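Local coordinates for glycoside hydrolase family 81 (Clostridium thermocellum, PDB 6FOP), which is a point variant of a cellulosomal enzyme that hydrolyses beta-1,3-glucans, probably including laminarin, at residues 349-354 against 423-428; 449-452 against 456-459; 503-508 against 522-527; 584-589 against 672-677. One frame throughout, in Å; residues are numbered along the deposited sequence. Where two conformers were deposited one is given.

How the contacts relate
Contacts 1 and 3 are buried helix-to-helix packing within the helical domain. Contact 2 lies at the partly buried end of helix 440-455, and contact 4 joins that domain to the C-terminal sheet. Leu-424 on the second helix of contact 1 packs against Ile-451 of contact 2, while Ala-503 and Trp-507 of contact 3 lie against residues 424-428. Contacts 3 and 4 meet where the Tyr-524 hydroxyl hydrogen-bonds to the Ala-584 carbonyl oxygen. Chemistry follows place: contacts 3 and 4 touch mainly through hydrocarbon, contact 1 slips a histidine ring, a serine and a cysteine between helices, and contact 2 relies on charge, an indole face, an amide and water.

Contact 1 (349-354 against 423-428); sequences LSCALP and FLHAAA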
loop_
_atom_site.group_PDB
_atom_site.type_symbol
_atom_site.label_atom_id
_atom_site.label_comp_id
_atom_site.label_asym_id
_atom_site.label_seq_id
_atom_site.Cartn_x
_atom_site.Cartn_y
_atom_site.Cartn_z
ATOM N N LEU A 349 3.195 -5.007 23.693
ATOM C CA LEU A 349 4.303 -5.711 24.371
ATOM C C LEU A 349 5.645 -5.535 23.634
ATOM O O LEU A 349 6.700 -5.364 24.249
ATOM C CB LEU A 349 4.002 -7.170 24.576
ATOM C CG LEU A 349 2.745 -7.481 25.401
ATOM C CD1 LEU A 349 2.693 -8.950 25.741
ATOM C CD2 LEU A 349 2.551 -6.667 26.639
ATOM N N SER A 350 5.581 -5.594 22.302
ATOM C CA SER A 350 6.767 -5.439 21.463
ATOM C C SER A 350 7.475 -4.113 21.647
ATOM O O SER A 350 8.714 -4.042 21.556
ATOM C CB SER A 350 6.391 -5.593 19.988
ATOM O OG SER A 350 5.862 -6.867 19.695
ATOM N N CYS A 351 6.680 -3.061 21.876
ATOM C CA CYS A 351 7.209 -1.733 22.094
ATOM C C CYS A 351 7.681 -1.489 23.544
ATOM O O CYS A 351 8.574 -0.676 23.766
ATOM C CB CYS A 351 6.193 -0.678 21.647
ATOM S SG CYS A 351 5.905 -0.630 19.874
ATOM N N ALA A 352 7.117 -2.215 24.503
ATOM C CA ALA A 352 7.523 -2.043 25.914
ATOM C C ALA A 352 8.710 -2.910 26.300
ATOM O O ALA A 352 9.463 -2.569 27.217
ATOM C CB ALA A 352 6.361 -2.351 26.814
ATOM N N LEU A 353 8.870 -4.052 25.631
ATOM C CA LEU A 353 9.912 -5.019 25.972
ATOM C C LEU A 353 11.312 -4.400 26.093
ATOM O O LEU A 353 11.983 -4.585 27.126
ATOM C CB LEU A 353 9.878 -6.170 24.962
ATOM C CG LEU A 353 10.983 -7.208 25.060
ATOM C CD1 LEU A 353 11.055 -7.856 26.450
ATOM C CD2 LEU A 353 10.823 -8.258 23.975
ATOM N N PRO A 354 11.772 -3.657 25.081
ATOM C CA PRO A 354 13.126 -3.099 25.191
ATOM C C PRO A 354 13.273 -2.086 26.330
ATOM O O PRO A 354 14.393 -1.906 26.852
ATOM C CB PRO A 354 13.355 -2.433 23.834
ATOM C CG PRO A 354 12.005 -2.250 23.271
ATOM C CD PRO A 354 11.178 -3.383 23.768
ATOM N N PHE A 423 1.652 -9.183 14.570
ATOM C CA PHE A 423 2.224 -10.510 14.848
ATOM C C PHE A 423 3.685 -10.559 14.388
ATOM O O PHE A 423 4.562 -11.087 15.090
ATOM C CB PHE A 423 1.438 -11.638 14.133
ATOM C CG PHE A 423 0.117 -11.988 14.755
ATOM C CD1 PHE A 423 -0.966 -11.111 14.716
ATOM C CD2 PHE A 423 -0.070 -13.218 15.362
ATOM C CE1 PHE A 423 -2.181 -11.440 15.296
ATOM C CE2 PHE A 423 -1.283 -13.563 15.934
ATOM C CZ PHE A 423 -2.345 -12.658 15.926
ATOM N N LEU A 424 3.950 -9.986 13.213
ATOM C CA LEU A 424 5.287 -9.951 12.668
ATOM C C LEU A 424 6.222 -9.094 13.504
ATOM O O LEU A 424 7.393 -9.426 13.665
ATOM C CB LEU A 424 5.253 -9.465 11.214
ATOM C CG LEU A 424 4.528 -10.396 10.236
ATOM C CD1 LEU A 424 4.450 -9.706 8.875
ATOM C CD2 LEU A 424 5.190 -11.755 10.152
ATOM N N HIS A 425 5.704 -7.994 14.044
ATOM C CA HIS A 425 6.508 -7.138 14.907
ATOM C C HIS A 425 6.981 -7.935 16.151
ATOM O O HIS A 425 8.167 -7.946 16.487
ATOM C CB HIS A 425 5.803 -5.851 15.277
ATOM C CG HIS A 425 6.690 -4.887 15.991
ATOM N ND1 HIS A 425 6.201 -3.795 16.656
ATOM C CD2 HIS A 425 8.042 -4.832 16.122
ATOM C CE1 HIS A 425 7.209 -3.114 17.177
ATOM N NE2 HIS A 425 8.331 -3.731 16.890
ATOM N N ALA A 426 6.037 -8.623 16.784
ATOM C CA ALA A 426 6.373 -9.419 17.957
ATOM C C ALA A 426 7.365 -10.504 17.599
ATOM O O ALA A 426 8.324 -10.744 18.336
ATOM C CB ALA A 426 5.128 -10.002 18.579
ATOM N N ALA A 427 7.155 -11.180 16.480
ATOM C CA ALA A 427 8.081 -12.232 16.052
ATOM C C ALA A 427 9.472 -11.685 15.802
ATOM O O ALA A 427 10.461 -12.322 16.141
ATOM C CB ALA A 427 7.565 -12.907 14.812
ATOM N N ALA A 428 9.550 -10.522 15.168
ATOM C CA ALA A 428 10.834 -9.868 14.923
ATOM C C ALA A 428 11.557 -9.503 16.213
ATOM O O ALA A 428 12.798 -9.689 16.308
ATOM C CB ALA A 428 10.649 -8.654 14.037
#
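Ser-350 and His-425 meet over a ring face. The Ser-350 CB sits almost on the normal through the imidazole centre, 3.9 Å from the His-425 centroid and 13° off that normal, so its hydrogens can make a CH-pi contact. His-425 gets there because its CG is anti to the backbone N (chi1 -172°), which carries the ring out toward helix 339-359. The sulfur-aromatic contact uses another part of the same ring: Cys-351 SG comes in at the edge, 3.9 Å from His-425 CE1, near the ring plane. Serine and cysteine, adjacent in sequence, thus take a face and an edge.

Both segments belong to the family 81 C-terminal domain, an (alpha/alpha)6 barrel in this family. Segments 349-354 and 423-428 run nearly parallel, their axes at 25° and 9.5 Å apart at closest approach, which is consistent with neighbours in one ring of such a barrel. At Pro-354 the first helix is kinked, since the proline N makes no bond to the turn before.

The closest packing is on Ala-426. Ser-350 OG lies 3.1 Å from Ala-426 CA and 3.4 Å from Ala-426 CB, and the CA atoms of the two residues are only 5.3 Å apart, an approach suited to small side chains. Ser-350 OG is not bonded to the Ala-426 N. Two polar atoms here bond within their own helices: Ser-350 OG hydrogen-bonds to the carbonyl of Leu-346, and His-425 NE2 pairs with the side-chain amide of Gln-429, one turn on.

Contact 2 (449-452 against 456-459); sequences LLIK and NWDR
Lys-452 lays its aliphatic chain across the six-membered ring of Trp-457, with its CE 3.7 Å from Trp-457 CH2. A bend at the last torsion (chi4 -78°) turns the ammonium over the indole, where Lys-452 NZ stands 4.2 Å from the six-ring centroid of Trp-457, close to the normal: a cation-pi contact. Ile-451 CG2 approaches near the plane of the same ring, at its edge, 3.9 Å from Trp-457 CZ3.

The ammonium also donates to Asn-456 OD1, 3.1 Å from Lys-452 NZ, from above the carbonyl plane. From the other face of that amide comes the backbone N of Asp-458, nearly straight (166°), closing an Asx turn just after helix 440-455. A water bridges Lys-452 NZ and Asp-458 OD2, whose direct separation of 4.4 Å is too long for a salt bridge. A second water sits between Lys-452 O and Asn-456 N, accepting from the latter and probably donating to the former.

Asp-461 supplies the salt bridge to Lys-452, and Asn-456 ND2 bonds to the Phe-464 carbonyl. With an indole face, an amide oxygen, a water and a carboxylate round one ammonium, the lysine charge is probably well stabilised here.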
loop_
_atom_site.group_PDB
_atom_site.type_symbol
_atom_site.label_atom_id
_atom_site.label_comp_id
_atom_site.label_asym_id
_atom_site.label_seq_id
_atom_site.Cartn_x
_atom_site.Cartn_y
_atom_site.Cartn_z
ATOM N N LEU A 449 5.118 -17.643 6.557
ATOM C CA LEU A 449 3.813 -17.802 5.899
ATOM C C LEU A 449 2.906 -16.562 6.078
ATOM O O LEU A 449 2.189 -16.166 5.154
ATOM C CB LEU A 449 3.099 -19.073 6.349
ATOM C CG LEU A 449 3.639 -20.422 5.869
ATOM C CD1 LEU A 449 2.645 -21.498 6.278
ATOM C CD2 LEU A 449 3.795 -20.495 4.377
ATOM N N LEU A 450 2.954 -15.918 7.254
ATOM C CA LEU A 450 2.222 -14.646 7.444
ATOM C C LEU A 450 2.790 -13.579 6.522
ATOM O O LEU A 450 2.027 -12.808 5.922
ATOM C CB LEU A 450 2.252 -14.136 8.905
ATOM C CG LEU A 450 1.163 -14.678 9.810
ATOM C CD1 LEU A 450 1.229 -16.163 10.017
ATOM C CD2 LEU A 450 1.193 -13.941 11.153
ATOM N N ILE A 451 4.118 -13.521 6.399
ATOM C CA ILE A 451 4.734 -12.578 5.467
ATOM C C ILE A 451 4.239 -12.848 4.032
ATOM O O ILE A 451 3.855 -11.910 3.321
ATOM C CB ILE A 451 6.279 -12.608 5.508
ATOM C CG1 ILE A 451 6.775 -12.264 6.928
ATOM C CG2 ILE A 451 6.864 -11.643 4.458
ATOM C CD1 ILE A 451 8.275 -12.347 7.095
ATOM N N LYS A 452 4.222 -14.117 3.635
ATOM C CA LYS A 452 3.781 -14.481 2.296
ATOM C C LYS A 452 2.316 -14.197 2.082
ATOM O O LYS A 452 1.924 -13.823 0.962
ATOM C CB LYS A 452 4.117 -15.940 1.931
ATOM C CG LYS A 452 5.581 -16.172 1.703
ATOM C CD LYS A 452 5.877 -17.645 1.468
ATOM C CE LYS A 452 7.255 -17.848 0.870
ATOM N NZ LYS A 452 7.266 -17.539 -0.576
ATOM N N ASN A 456 3.913 -11.710 -0.365
ATOM C CA ASN A 456 4.706 -12.751 -1.018
ATOM C C ASN A 456 5.574 -12.099 -2.124
ATOM O O ASN A 456 5.059 -11.372 -2.983
ATOM C CB ASN A 456 3.821 -13.837 -1.610
ATOM C CG ASN A 456 4.609 -14.977 -2.217
ATOM O OD1 ASN A 456 5.789 -15.193 -1.911
ATOM N ND2 ASN A 456 3.974 -15.680 -3.142
ATOM N N TRP A 457 6.855 -12.383 -2.094
ATOM C CA TRP A 457 7.870 -11.843 -3.020
ATOM C C TRP A 457 8.234 -12.846 -4.129
ATOM O O TRP A 457 8.974 -12.489 -5.040
ATOM C CB TRP A 457 9.142 -11.483 -2.233
ATOM C CG TRP A 457 9.796 -12.688 -1.617
ATOM C CD1 TRP A 457 10.772 -13.443 -2.175
ATOM C CD2 TRP A 457 9.469 -13.306 -0.377
ATOM N NE1 TRP A 457 11.111 -14.477 -1.359
ATOM C CE2 TRP A 457 10.319 -14.428 -0.242
ATOM C CE3 TRP A 457 8.564 -13.008 0.661
ATOM C CZ2 TRP A 457 10.277 -15.261 0.874
ATOM C CZ3 TRP A 457 8.514 -13.846 1.747
ATOM C CH2 TRP A 457 9.371 -14.953 1.852
ATOM N N ASP A 458 7.787 -14.092 -3.995
ATOM C CA ASP A 458 8.237 -15.187 -4.853
ATOM C C ASP A 458 7.110 -15.545 -5.835
ATOM O O ASP A 458 6.110 -16.181 -5.473
ATOM C CB ASP A 458 8.618 -16.382 -4.001
ATOM C CG ASP A 458 9.138 -17.551 -4.828
ATOM O OD1 ASP A 458 9.099 -17.519 -6.089
ATOM O OD2 ASP A 458 9.611 -18.525 -4.215
ATOM N N ARG A 459 7.316 -15.143 -7.082
ATOM C CA ARG A 459 6.300 -15.324 -8.118
ATOM C C ARG A 459 6.087 -16.791 -8.454
ATOM O O ARG A 459 5.081 -17.134 -9.073
ATOM C CB ARG A 459 6.692 -14.584 -9.385
ATOM C CG ARG A 459 6.861 -13.094 -9.214
ATOM C CD ARG A 459 7.352 -12.455 -10.501
ATOM N NE ARG A 459 7.719 -11.048 -10.333
ATOM C CZ ARG A 459 6.843 -10.063 -10.305
ATOM N NH1 ARG A 459 5.526 -10.328 -10.389
ATOM N NH2 ARG A 459 7.264 -8.805 -10.168
HETATM O O HOH W 1 0.981 -11.764 -0.875
HETATM O O HOH W 2 9.734 -18.389 -1.527
#

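Contact 3 (503-508 against 522-527); sequences AIILWG and YLYTTE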
loop_
_atom_site.group_PDB
_atom_site.type_symbol
_atom_site.label_atom_id
_atom_site.label_comp_id
_atom_site.label_asym_id
_atom_site.label_seq_id
_atom_site.Cartn_x
_atom_site.Cartn_y
_atom_site.Cartn_z
ATOM N N ALA A 503 8.206 -4.279 10.414
ATOM C CA ALA A 503 8.399 -5.576 11.041
ATOM C C ALA A 503 9.113 -6.551 10.108
ATOM O O ALA A 503 9.930 -7.350 10.563
ATOM C CB ALA A 503 7.064 -6.162 11.484
ATOM N N ILE A 504 8.777 -6.520 8.807
ATOM C CA ILE A 504 9.460 -7.355 7.814
ATOM C C ILE A 504 10.948 -7.000 7.710
ATOM O O ILE A 504 11.815 -7.889 7.640
ATOM C CB ILE A 504 8.741 -7.271 6.460
ATOM C CG1 ILE A 504 7.376 -7.960 6.555
ATOM C CG2 ILE A 504 9.555 -7.955 5.382
ATOM C CD1 ILE A 504 6.529 -7.837 5.314
ATOM N N ILE A 505 11.266 -5.713 7.740
ATOM C CA ILE A 505 12.677 -5.293 7.747
ATOM C C ILE A 505 13.402 -5.922 8.943
ATOM O O ILE A 505 14.477 -6.536 8.813
ATOM C CB ILE A 505 12.845 -3.761 7.808
ATOM C CG1 ILE A 505 12.226 -3.081 6.580
ATOM C CG2 ILE A 505 14.312 -3.367 7.959
ATOM C CD1 ILE A 505 12.233 -1.569 6.625
ATOM N N LEU A 506 12.800 -5.757 10.124
ATOM C CA LEU A 506 13.430 -6.278 11.339
ATOM C C LEU A 506 13.557 -7.778 11.313
ATOM O O LEU A 506 14.607 -8.309 11.704
ATOM C CB LEU A 506 12.664 -5.851 12.586
ATOM C CG LEU A 506 12.572 -4.370 12.947
ATOM C CD1 LEU A 506 11.708 -4.136 14.193
ATOM C CD2 LEU A 506 13.974 -3.776 13.107
ATOM N N TRP A 507 12.517 -8.484 10.864
ATOM C CA TRP A 507 12.601 -9.938 10.763
ATOM C C TRP A 507 13.711 -10.396 9.833
ATOM O O TRP A 507 14.495 -11.273 10.155
ATOM C CB TRP A 507 11.252 -10.500 10.282
ATOM C CG TRP A 507 11.284 -11.969 10.094
ATOM C CD1 TRP A 507 11.493 -12.641 8.920
ATOM C CD2 TRP A 507 11.161 -12.976 11.102
ATOM N NE1 TRP A 507 11.507 -13.995 9.139
ATOM C CE2 TRP A 507 11.319 -14.229 10.467
ATOM C CE3 TRP A 507 10.941 -12.946 12.488
ATOM C CZ2 TRP A 507 11.220 -15.440 11.159
ATOM C CZ3 TRP A 507 10.863 -14.137 13.165
ATOM C CH2 TRP A 507 11.004 -15.370 12.502
ATOM N N GLY A 508 13.767 -9.800 8.655
ATOM C CA GLY A 508 14.781 -10.152 7.691
ATOM C C GLY A 508 16.181 -9.899 8.193
ATOM O O GLY A 508 17.055 -10.748 8.086
ATOM N N TYR A 522 11.840 -2.149 0.543
ATOM C CA TYR A 522 11.032 -1.758 -0.626
ATOM C C TYR A 522 9.638 -1.271 -0.229
ATOM O O TYR A 522 9.181 -0.164 -0.599
ATOM C CB TYR A 522 10.969 -2.939 -1.615
ATOM C CG TYR A 522 9.833 -2.888 -2.638
ATOM C CD1 TYR A 522 9.851 -1.964 -3.676
ATOM C CD2 TYR A 522 8.732 -3.720 -2.532
ATOM C CE1 TYR A 522 8.821 -1.896 -4.605
ATOM C CE2 TYR A 522 7.689 -3.631 -3.449
ATOM C CZ TYR A 522 7.744 -2.734 -4.470
ATOM O OH TYR A 522 6.700 -2.663 -5.366
ATOM N N LEU A 523 8.937 -2.106 0.535
ATOM C CA LEU A 523 7.572 -1.755 0.954
ATOM C C LEU A 523 7.523 -0.517 1.817
ATOM O O LEU A 523 6.709 0.381 1.600
ATOM C CB LEU A 523 6.914 -2.941 1.654
ATOM C CG LEU A 523 6.755 -4.209 0.809
ATOM C CD1 LEU A 523 6.413 -5.411 1.687
ATOM C CD2 LEU A 523 5.666 -4.007 -0.252
ATOM N N TYR A 524 8.360 -0.506 2.846
ATOM C CA TYR A 524 8.399 0.585 3.798
ATOM C C TYR A 524 8.727 1.909 3.136
ATOM O O TYR A 524 8.016 2.910 3.302
ATOM C CB TYR A 524 9.449 0.256 4.876
ATOM C CG TYR A 524 9.699 1.364 5.876
ATOM C CD1 TYR A 524 8.892 1.536 6.995
ATOM C CD2 TYR A 524 10.730 2.264 5.681
ATOM C CE1 TYR A 524 9.133 2.578 7.890
ATOM C CE2 TYR A 524 10.982 3.283 6.586
ATOM C CZ TYR A 524 10.179 3.442 7.683
ATOM O OH TYR A 524 10.438 4.461 8.557
ATOM N N THR A 525 9.822 1.939 2.386
ATOM C CA THR A 525 10.280 3.173 1.781
ATOM C C THR A 525 9.249 3.717 0.798
ATOM O O THR A 525 8.950 4.908 0.773
ATOM C CB THR A 525 11.647 2.938 1.120
ATOM O OG1 THR A 525 12.576 2.398 2.100
ATOM C CG2 THR A 525 12.211 4.219 0.576
ATOM N N THR A 526 8.688 2.810 -0.010
ATOM C CA THR A 526 7.734 3.259 -1.019
ATOM C C THR A 526 6.429 3.743 -0.356
ATOM O O THR A 526 5.934 4.822 -0.696
ATOM C CB THR A 526 7.451 2.154 -2.020
ATOM O OG1 THR A 526 8.671 1.690 -2.608
ATOM C CG2 THR A 526 6.545 2.696 -3.131
ATOM N N GLU A 527 5.873 2.980 0.602
ATOM C CA GLU A 527 4.660 3.435 1.260
ATOM C C GLU A 527 4.836 4.783 1.929
ATOM O O GLU A 527 3.956 5.649 1.843
ATOM C CB GLU A 527 4.100 2.366 2.208
ATOM C CG GLU A 527 2.668 2.665 2.637
ATOM C CD GLU A 527 1.634 1.586 2.342
ATOM O OE1 GLU A 527 2.012 0.418 2.054
ATOM O OE2 GLU A 527 0.424 1.929 2.356
#
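Ile-505 and Tyr-524 cross at about a right angle, and the contact between them is made by a single methyl. Ile-505 CD1 reaches over to the root of the tyrosine side chain, 3.8 Å from Tyr-524 CB and 3.9 Å from Tyr-524 CG, meeting the ring obliquely. The isoleucine is extended at its second torsion (chi2 175°), which pushes CD1 straight out from helix 494-511 as its leading atom. Tyr-524, whose CG lies anti to its backbone N (chi1 175°), sends the ring on past that methyl, and its hydroxyl goes on to its partner in the loop that holds residues 584-589.

One residue back on each helix a second pair meets less closely: Ile-504 CD1 and Leu-523 CD1, methyl to methyl, are 4.4 Å apart. All four side chains leave their backbones toward the opposite helix, and together they span the gap, the nearest CA atoms, those of Ile-505 and Tyr-524, being 8.3 Å apart. Around them Ile-305 touches both Ile-505 and Tyr-524, while Trp-501 lies against Leu-523 and Tyr-524, so the contact is part of a larger apolar layer. Behind it, within the second helix, the Thr-526 hydroxyl donates back to the carbonyl of Tyr-522.

Helices 494-511 and 514-534 follow one another after a very short turn, and this is the packing of a helical hairpin, the building element of the (alpha/alpha)6 barrel of family 81 catalytic domains.

Contact 4 (584-589 against 672-677); sequences ASLYLG and LYSVFN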
loop_
_atom_site.group_PDB
_atom_site.type_symbol
_atom_site.label_atom_id
_atom_site.label_comp_id
_atom_site.label_asym_id
_atom_site.label_seq_id
_atom_site.Cartn_x
_atom_site.Cartn_y
_atom_site.Cartn_z
ATOM N N ALA A 584 10.159 2.882 13.824
ATOM C CA ALA A 584 10.131 3.103 12.381
ATOM C C ALA A 584 9.226 4.269 11.996
ATOM O O ALA A 584 9.055 4.534 10.811
ATOM C CB ALA A 584 9.737 1.820 11.670
ATOM N N SER A 585 8.663 4.984 12.976
ATOM C CA SER A 585 7.674 6.032 12.698
ATOM C C SER A 585 8.254 7.426 12.607
ATOM O O SER A 585 7.511 8.402 12.492
ATOM C CB SER A 585 6.536 6.017 13.711
ATOM O OG SER A 585 5.801 4.812 13.676
ATOM N N LEU A 586 9.575 7.547 12.600
ATOM C CA LEU A 586 10.167 8.859 12.501
ATOM C C LEU A 586 9.824 9.570 11.192
ATOM O O LEU A 586 9.885 10.797 11.128
ATOM C CB LEU A 586 11.673 8.804 12.713
ATOM C CG LEU A 586 12.133 8.321 14.114
ATOM C CD1 LEU A 586 13.636 8.088 14.153
ATOM C CD2 LEU A 586 11.708 9.291 15.212
ATOM N N TYR A 587 9.451 8.800 10.155
ATOM C CA TYR A 587 9.016 9.394 8.896
ATOM C C TYR A 587 7.907 10.394 9.068
ATOM O O TYR A 587 7.779 11.294 8.247
ATOM C CB TYR A 587 8.571 8.316 7.879
ATOM C CG TYR A 587 7.250 7.671 8.200
ATOM C CD1 TYR A 587 6.043 8.214 7.726
ATOM C CD2 TYR A 587 7.172 6.580 9.057
ATOM C CE1 TYR A 587 4.828 7.661 8.080
ATOM C CE2 TYR A 587 5.972 6.033 9.426
ATOM C CZ TYR A 587 4.780 6.572 8.936
ATOM O OH TYR A 587 3.577 6.023 9.300
ATOM N N LEU A 588 7.101 10.247 10.118
ATOM C CA LEU A 588 6.018 11.200 10.339
ATOM C C LEU A 588 6.518 12.633 10.468
ATOM O O LEU A 588 5.791 13.580 10.172
ATOM C CB LEU A 588 5.263 10.828 11.616
ATOM C CG LEU A 588 4.438 9.546 11.571
ATOM C CD1 LEU A 588 3.924 9.182 12.952
ATOM C CD2 LEU A 588 3.276 9.705 10.575
ATOM N N GLY A 589 7.750 12.763 10.942
ATOM C CA GLY A 589 8.393 14.039 11.183
ATOM C C GLY A 589 9.320 14.541 10.100
ATOM O O GLY A 589 10.116 15.442 10.347
ATOM N N LEU A 672 19.857 -0.646 9.999
ATOM C CA LEU A 672 19.168 -0.270 11.239
ATOM C C LEU A 672 19.935 0.881 11.882
ATOM O O LEU A 672 20.951 0.687 12.544
ATOM C CB LEU A 672 19.028 -1.462 12.168
ATOM C CG LEU A 672 18.381 -2.723 11.574
ATOM C CD1 LEU A 672 18.338 -3.831 12.634
ATOM C CD2 LEU A 672 17.013 -2.438 11.014
ATOM N N TYR A 673 19.447 2.087 11.653
ATOM C CA TYR A 673 20.032 3.295 12.201
ATOM C C TYR A 673 18.985 4.394 12.236
ATOM O O TYR A 673 17.933 4.279 11.609
ATOM C CB TYR A 673 21.244 3.765 11.397
ATOM C CG TYR A 673 20.915 4.316 10.017
ATOM C CD1 TYR A 673 20.749 3.466 8.921
ATOM C CD2 TYR A 673 20.830 5.681 9.809
ATOM C CE1 TYR A 673 20.468 3.985 7.653
ATOM C CE2 TYR A 673 20.563 6.211 8.565
ATOM C CZ TYR A 673 20.406 5.368 7.482
ATOM O OH TYR A 673 20.179 5.949 6.254
ATOM N N SER A 674 19.294 5.453 12.973
ATOM C CA SER A 674 18.600 6.744 12.840
ATOM C C SER A 674 19.513 7.851 13.349
ATOM O O SER A 674 20.363 7.618 14.241
ATOM C CB SER A 674 17.232 6.787 13.537
ATOM O OG SER A 674 16.277 5.976 12.868
ATOM N N VAL A 675 19.320 9.045 12.814
ATOM C CA VAL A 675 20.063 10.224 13.221
ATOM C C VAL A 675 19.092 11.260 13.735
ATOM O O VAL A 675 18.021 11.475 13.156
ATOM C CB VAL A 675 20.892 10.821 12.068
ATOM C CG1 VAL A 675 21.758 11.987 12.548
ATOM C CG2 VAL A 675 21.763 9.728 11.434
ATOM N N PHE A 676 19.469 11.878 14.848
ATOM C CA PHE A 676 18.675 12.891 15.533
ATOM C C PHE A 676 19.495 14.176 15.632
ATOM O O PHE A 676 20.735 14.127 15.665
ATOM C CB PHE A 676 18.291 12.391 16.933
ATOM C CG PHE A 676 17.549 11.085 16.937
ATOM C CD1 PHE A 676 18.225 9.874 16.860
ATOM C CD2 PHE A 676 16.162 11.064 16.966
ATOM C CE1 PHE A 676 17.533 8.675 16.831
ATOM C CE2 PHE A 676 15.467 9.866 16.931
ATOM C CZ PHE A 676 16.153 8.672 16.867
ATOM N N ASN A 677 18.808 15.321 15.697
ATOM C CA ASN A 677 19.464 16.625 15.683
ATOM C C ASN A 677 18.763 17.521 16.689
ATOM O O ASN A 677 17.578 17.828 16.517
ATOM C CB ASN A 677 19.382 17.205 14.273
ATOM C CG ASN A 677 20.170 18.474 14.097
ATOM O OD1 ASN A 677 20.309 19.266 15.016
ATOM N ND2 ASN A 677 20.660 18.693 12.877
#
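The Phe-676 ring meets Leu-586 obliquely, with its far end against a methyl: Leu-586 CD1 lies 3.7 Å from Phe-676 CZ, and Leu-586 CD2 is a looser 4.2 Å from Phe-676 CE2. The contact joins the helical domain, an (alpha/alpha)6 barrel in this family, to the antiparallel sheet at the C-terminal end of the chain. Leu-656 and Leu-659 of helix 646-659 also touch the phenyl ring. The Tyr-587 ring takes no part across the contact; its neighbours are those of its own segment, Leu-588 CG over one face and the Ala-584 carbonyl oxygen at its edge, in plane.

Phe-676 and Ser-674 sit on strand 673-678, which runs between strands 661-662 and 681-688. Leu-586 lies in the short 3-10 turn 586-588, in the loop between helices 570-575 and 592-606. That turn is held by backbone bonds from Leu-588 N to Ser-585 O and from Gly-589 N to Leu-586 O.

The side chains of Leu-586 and Phe-676 cross at about a right angle, and the leucine methyls, CD1 above all, meet the CZ/CE2 end of the ring, while Trp-652 touches the same leucine from helix 646-659. The phenylalanine leaves its strand to one side, and it is the end of its ring that swings in to the leucine. Both residues are buried, and their meeting is plain hydrocarbon packing.

Leu-586 CD1 is shared with the strand residue two before the phenylalanine, lying 3.6 Å from Ser-674 OG. That hydroxyl is occupied in its own strand: Ser-674 OG donates to Tyr-673 O at 2.7 Å, approaching from the flank of the carbonyl, at a C=O...donor angle of 103°.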